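Local structure of coatomer subunit delta (Saccharomyces cerevisiae, 5FJZ) at residues A[127-132]-A[138-143]; A[155-160]-A[203-208]. The protein forms part of the coatomer (COPI) coat that probably carries dilysine-tagged proteins from Golgi to ER, this chain being its mu-homology domain, which binds Dsl1. All coordinates share one frame; numbering follows the deposited sequence.

Both contacts belong to one end of the elongated, mainly beta mu-homology domain, on the same side of the chain's centre, with their own centres about 10 Å apart. Both strands of contact 1 precede those of contact 2 along the chain: it is the hairpin of strands 123-131 and 137-146, at the edge of a four-stranded antiparallel sheet. Contact 2 faces strand 202-210 of that sheet with strand 155-159 of the larger mixed sheet. Because 137-146 and 202-210 are neighbours, the two contacts share a sheet and meet directly, I142 O lying 2.7 Å from L205 N. One pairs the two strands at the sheet's edge; the other packs this sheet on the larger mixed one.

Contact 1: residues A[127-132]-A[138-143]; sequences TAVSPS and FDVIIE. Unlike the reference sequence in segment 127-132: A128 (reference Trp).
V129 and F138 make the snug side of this antiparallel beta hairpin, formed by strands 123-131 and 137-146 at the edge of the four-stranded sheet in the mu-homology domain. V129 points CG1 anti to its own nitrogen (chi1 171°), which brings that methyl obliquely up to the F138 ring, 3.7 Å from CD2. Its other methyl, CG2, is 4.3 Å from V140 CG2 on the same face, where M220, L217 and Y218 pack around the residues of the hairpin. T127 belongs to this face too, its hydroxyl bound to Y218 and to the carbonyl of R29.

Two hydrogen-bonded pairs, A128 with I141 and S130 with D139, join the backbones through four bonds; the shortest runs 2.7 Å from D139 N to S130 O.

The other face is looser and wetter in its middle, round A128, S130 and I141. A128, which replaces the reference tryptophan, brings just a methyl to I141, CB to CB at 4.3 Å. A water donates to D139 O and reaches S130 OG weakly. The turn end of this face is the exception, for there D139 packs closely on S132 while its OD1 is hydrogen-bonded to T208 on the next strand. With an alanine at D139, the T208 hydroxyl is likely to lose this acceptor and a gap to open beside S132. In the deposited chain the carboxylate lies alongside that serine, with D139 OD1 3.1 Å from S132 CB.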
# COMPACT_ATOMS: atom_id res chain seq x y z
N THR A 127 -21.04 22.70 3.07
CA THR A 127 -21.19 23.04 1.66
C THR A 127 -22.63 23.37 1.33
O THR A 127 -23.55 22.80 1.92
CB THR A 127 -20.66 21.92 0.74
OG1 THR A 127 -21.42 20.73 0.87
CG2 THR A 127 -19.23 21.58 1.06
N ALA A 128 -22.80 24.20 0.30
CA ALA A 128 -24.09 24.51 -0.28
C ALA A 128 -23.92 24.51 -1.79
O ALA A 128 -22.97 25.01 -2.32
CB ALA A 128 -24.56 25.85 0.22
N VAL A 129 -24.80 23.82 -2.46
CA VAL A 129 -24.68 23.64 -3.90
C VAL A 129 -26.03 23.98 -4.57
O VAL A 129 -27.06 23.65 -4.02
CB VAL A 129 -24.28 22.20 -4.20
CG1 VAL A 129 -24.36 21.93 -5.69
CG2 VAL A 129 -22.86 21.91 -3.70
N SER A 130 -26.00 24.58 -5.75
CA SER A 130 -27.21 24.78 -6.55
C SER A 130 -26.84 24.87 -8.05
O SER A 130 -25.72 25.20 -8.40
CB SER A 130 -27.96 26.02 -6.06
OG SER A 130 -27.16 27.16 -6.34
N PRO A 131 -27.80 24.55 -8.95
CA PRO A 131 -27.49 24.51 -10.37
C PRO A 131 -27.09 25.86 -10.82
O PRO A 131 -27.65 26.81 -10.34
CB PRO A 131 -28.81 24.08 -11.01
CG PRO A 131 -29.52 23.29 -9.96
CD PRO A 131 -29.12 23.94 -8.64
N SER A 132 -26.11 25.96 -11.68
CA SER A 132 -25.64 27.25 -12.14
C SER A 132 -26.50 27.82 -13.25
O SER A 132 -27.21 27.11 -13.95
CB SER A 132 -24.17 27.23 -12.54
OG SER A 132 -23.98 26.79 -13.87
N PHE A 138 -22.61 23.60 -11.47
CA PHE A 138 -23.07 23.98 -10.16
C PHE A 138 -22.34 25.14 -9.52
O PHE A 138 -21.16 25.33 -9.69
CB PHE A 138 -23.03 22.75 -9.24
CG PHE A 138 -23.88 21.58 -9.71
CD1 PHE A 138 -23.40 20.70 -10.64
CD2 PHE A 138 -25.20 21.41 -9.24
CE1 PHE A 138 -24.16 19.65 -11.12
CE2 PHE A 138 -25.97 20.34 -9.68
CZ PHE A 138 -25.45 19.47 -10.64
N ASP A 139 -23.11 25.94 -8.76
CA ASP A 139 -22.63 27.03 -7.98
C ASP A 139 -22.43 26.45 -6.56
O ASP A 139 -23.36 25.96 -5.91
CB ASP A 139 -23.60 28.25 -7.94
CG ASP A 139 -23.80 28.92 -9.29
OD1 ASP A 139 -22.96 28.89 -10.21
OD2 ASP A 139 -24.85 29.54 -9.47
N VAL A 140 -21.18 26.37 -6.16
CA VAL A 140 -20.77 25.79 -4.93
C VAL A 140 -20.33 26.82 -3.97
O VAL A 140 -19.58 27.74 -4.33
CB VAL A 140 -19.57 24.83 -5.16
CG1 VAL A 140 -19.14 24.19 -3.87
CG2 VAL A 140 -19.93 23.76 -6.19
N ILE A 141 -20.69 26.62 -2.70
CA ILE A 141 -20.16 27.40 -1.63
C ILE A 141 -19.62 26.45 -0.55
O ILE A 141 -20.33 25.58 -0.04
CB ILE A 141 -21.26 28.34 -0.99
CG1 ILE A 141 -21.80 29.32 -2.02
CG2 ILE A 141 -20.70 29.05 0.26
CD1 ILE A 141 -22.87 30.30 -1.51
N ILE A 142 -18.36 26.62 -0.26
CA ILE A 142 -17.73 25.94 0.84
C ILE A 142 -17.53 26.94 1.94
O ILE A 142 -16.74 27.91 1.83
CB ILE A 142 -16.32 25.33 0.44
CG1 ILE A 142 -16.47 24.41 -0.74
CG2 ILE A 142 -15.80 24.54 1.66
CD1 ILE A 142 -15.14 23.92 -1.37
N GLU A 143 -18.13 26.63 3.07
CA GLU A 143 -17.94 27.44 4.26
C GLU A 143 -17.09 26.77 5.26
O GLU A 143 -17.22 25.62 5.51
CB GLU A 143 -19.30 27.72 4.92
CG GLU A 143 -20.01 28.79 4.12
CD GLU A 143 -21.39 29.06 4.59
OE1 GLU A 143 -22.02 28.13 5.18
OE2 GLU A 143 -21.83 30.22 4.37
O HOH W 1 -24.63 27.46 -3.98

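Contact 2: residues A[155-160]-A[203-208]; sequences VIFTIP and GALAFT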
# COMPACT_ATOMS: atom_id res chain seq x y z
N VAL A 155 -4.30 27.06 1.78
CA VAL A 155 -5.26 25.95 1.95
C VAL A 155 -5.91 25.59 0.60
O VAL A 155 -6.32 26.45 -0.17
CB VAL A 155 -6.33 26.38 2.92
CG1 VAL A 155 -7.38 25.30 3.18
CG2 VAL A 155 -5.69 26.86 4.21
N ILE A 156 -5.93 24.32 0.29
CA ILE A 156 -6.33 23.81 -0.99
C ILE A 156 -7.58 22.96 -0.89
O ILE A 156 -7.66 21.98 -0.09
CB ILE A 156 -5.18 23.06 -1.67
CG1 ILE A 156 -4.04 24.08 -1.89
CG2 ILE A 156 -5.63 22.56 -3.02
CD1 ILE A 156 -2.79 23.48 -2.47
N PHE A 157 -8.59 23.35 -1.65
CA PHE A 157 -9.81 22.54 -1.80
C PHE A 157 -9.85 21.81 -3.13
O PHE A 157 -9.58 22.42 -4.19
CB PHE A 157 -11.05 23.48 -1.68
CG PHE A 157 -11.08 24.25 -0.40
CD1 PHE A 157 -10.36 25.46 -0.30
CD2 PHE A 157 -11.84 23.84 0.64
CE1 PHE A 157 -10.34 26.16 0.91
CE2 PHE A 157 -11.85 24.51 1.85
CZ PHE A 157 -11.12 25.70 1.95
N THR A 158 -10.13 20.52 -3.09
CA THR A 158 -10.12 19.68 -4.31
C THR A 158 -11.51 19.10 -4.53
O THR A 158 -12.12 18.54 -3.66
CB THR A 158 -9.01 18.58 -4.28
OG1 THR A 158 -7.80 19.31 -4.17
CG2 THR A 158 -9.05 17.76 -5.57
N ILE A 159 -12.01 19.29 -5.74
CA ILE A 159 -13.24 18.80 -6.21
C ILE A 159 -12.94 17.73 -7.23
O ILE A 159 -12.21 18.00 -8.21
CB ILE A 159 -14.11 19.92 -6.93
CG1 ILE A 159 -14.13 21.18 -6.09
CG2 ILE A 159 -15.50 19.37 -7.18
CD1 ILE A 159 -14.67 20.98 -4.68
N PRO A 160 -13.52 16.51 -7.09
CA PRO A 160 -13.18 15.32 -7.96
C PRO A 160 -13.84 15.24 -9.36
O PRO A 160 -14.37 14.20 -9.77
CB PRO A 160 -13.59 14.17 -7.12
CG PRO A 160 -14.76 14.71 -6.35
CD PRO A 160 -14.38 16.12 -5.99
N GLY A 203 -15.18 31.90 7.09
CA GLY A 203 -15.15 32.43 5.73
C GLY A 203 -15.76 31.47 4.78
O GLY A 203 -16.31 30.43 5.15
N ALA A 204 -15.59 31.77 3.49
CA ALA A 204 -16.25 30.98 2.45
C ALA A 204 -15.49 31.05 1.18
O ALA A 204 -14.85 32.11 0.83
CB ALA A 204 -17.66 31.52 2.22
N LEU A 205 -15.60 29.98 0.44
CA LEU A 205 -15.13 29.95 -0.97
C LEU A 205 -16.30 29.60 -1.87
O LEU A 205 -16.92 28.53 -1.72
CB LEU A 205 -14.01 28.89 -1.12
CG LEU A 205 -13.53 28.58 -2.52
CD1 LEU A 205 -12.88 29.78 -3.17
CD2 LEU A 205 -12.48 27.43 -2.56
N ALA A 206 -16.45 30.36 -2.95
CA ALA A 206 -17.53 30.17 -3.83
C ALA A 206 -17.10 30.14 -5.28
O ALA A 206 -16.28 30.97 -5.70
CB ALA A 206 -18.60 31.31 -3.58
N PHE A 207 -17.62 29.20 -6.03
CA PHE A 207 -17.25 29.03 -7.44
C PHE A 207 -18.29 28.29 -8.17
O PHE A 207 -19.16 27.64 -7.56
CB PHE A 207 -15.85 28.35 -7.54
CG PHE A 207 -15.80 27.07 -6.82
CD1 PHE A 207 -15.67 27.03 -5.43
CD2 PHE A 207 -16.02 25.93 -7.47
CE1 PHE A 207 -15.68 25.80 -4.75
CE2 PHE A 207 -16.06 24.72 -6.80
CZ PHE A 207 -15.87 24.65 -5.43
N THR A 208 -18.18 28.33 -9.51
CA THR A 208 -18.98 27.56 -10.36
C THR A 208 -18.12 26.58 -11.15
O THR A 208 -17.11 26.96 -11.66
CB THR A 208 -19.70 28.50 -11.36
OG1 THR A 208 -20.49 29.46 -10.62
CG2 THR A 208 -20.65 27.70 -12.21
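L205 and F157 meet across the interior between two beta-sheets of the mu-homology domain, a sandwich-like packing of strand 202-210 against strand 155-159. The backbones stay well apart, with F157 CA and L205 CA separated by 9.2 Å, and side chains fill the distance. L205, which loses the most surface here, extends CG away from its backbone nitrogen (chi1 172°) and touches with one branch: CD2 comes within 3.7 Å of F157 CD1 and 4.1 Å of F157 CG. The two side chains run antiparallel alongside each other, the methyl arriving obliquely at the CG-CD1 side of the ring.

F157 is next in buried surface, and other residues complete its surroundings: I142 and Y144 of strand 137-146 pack against it, as does V222 from the neighbouring strand in its own sheet. L205 in turn rests on I192 and I194, so the pair is enclosed by residues of both sheets.

Two residues farther along each strand, F207 and I159 meet head-on from the two sheets. The F207 ring is set between its own backbone nitrogen and carbonyl carbon (chi1 56°), and it packs on V140 and I142 of strand 137-146 and on I192. Its far end meets the isoleucine's longer branch, with F207 CZ 3.9 Å from both CG1 and CD1 of I159.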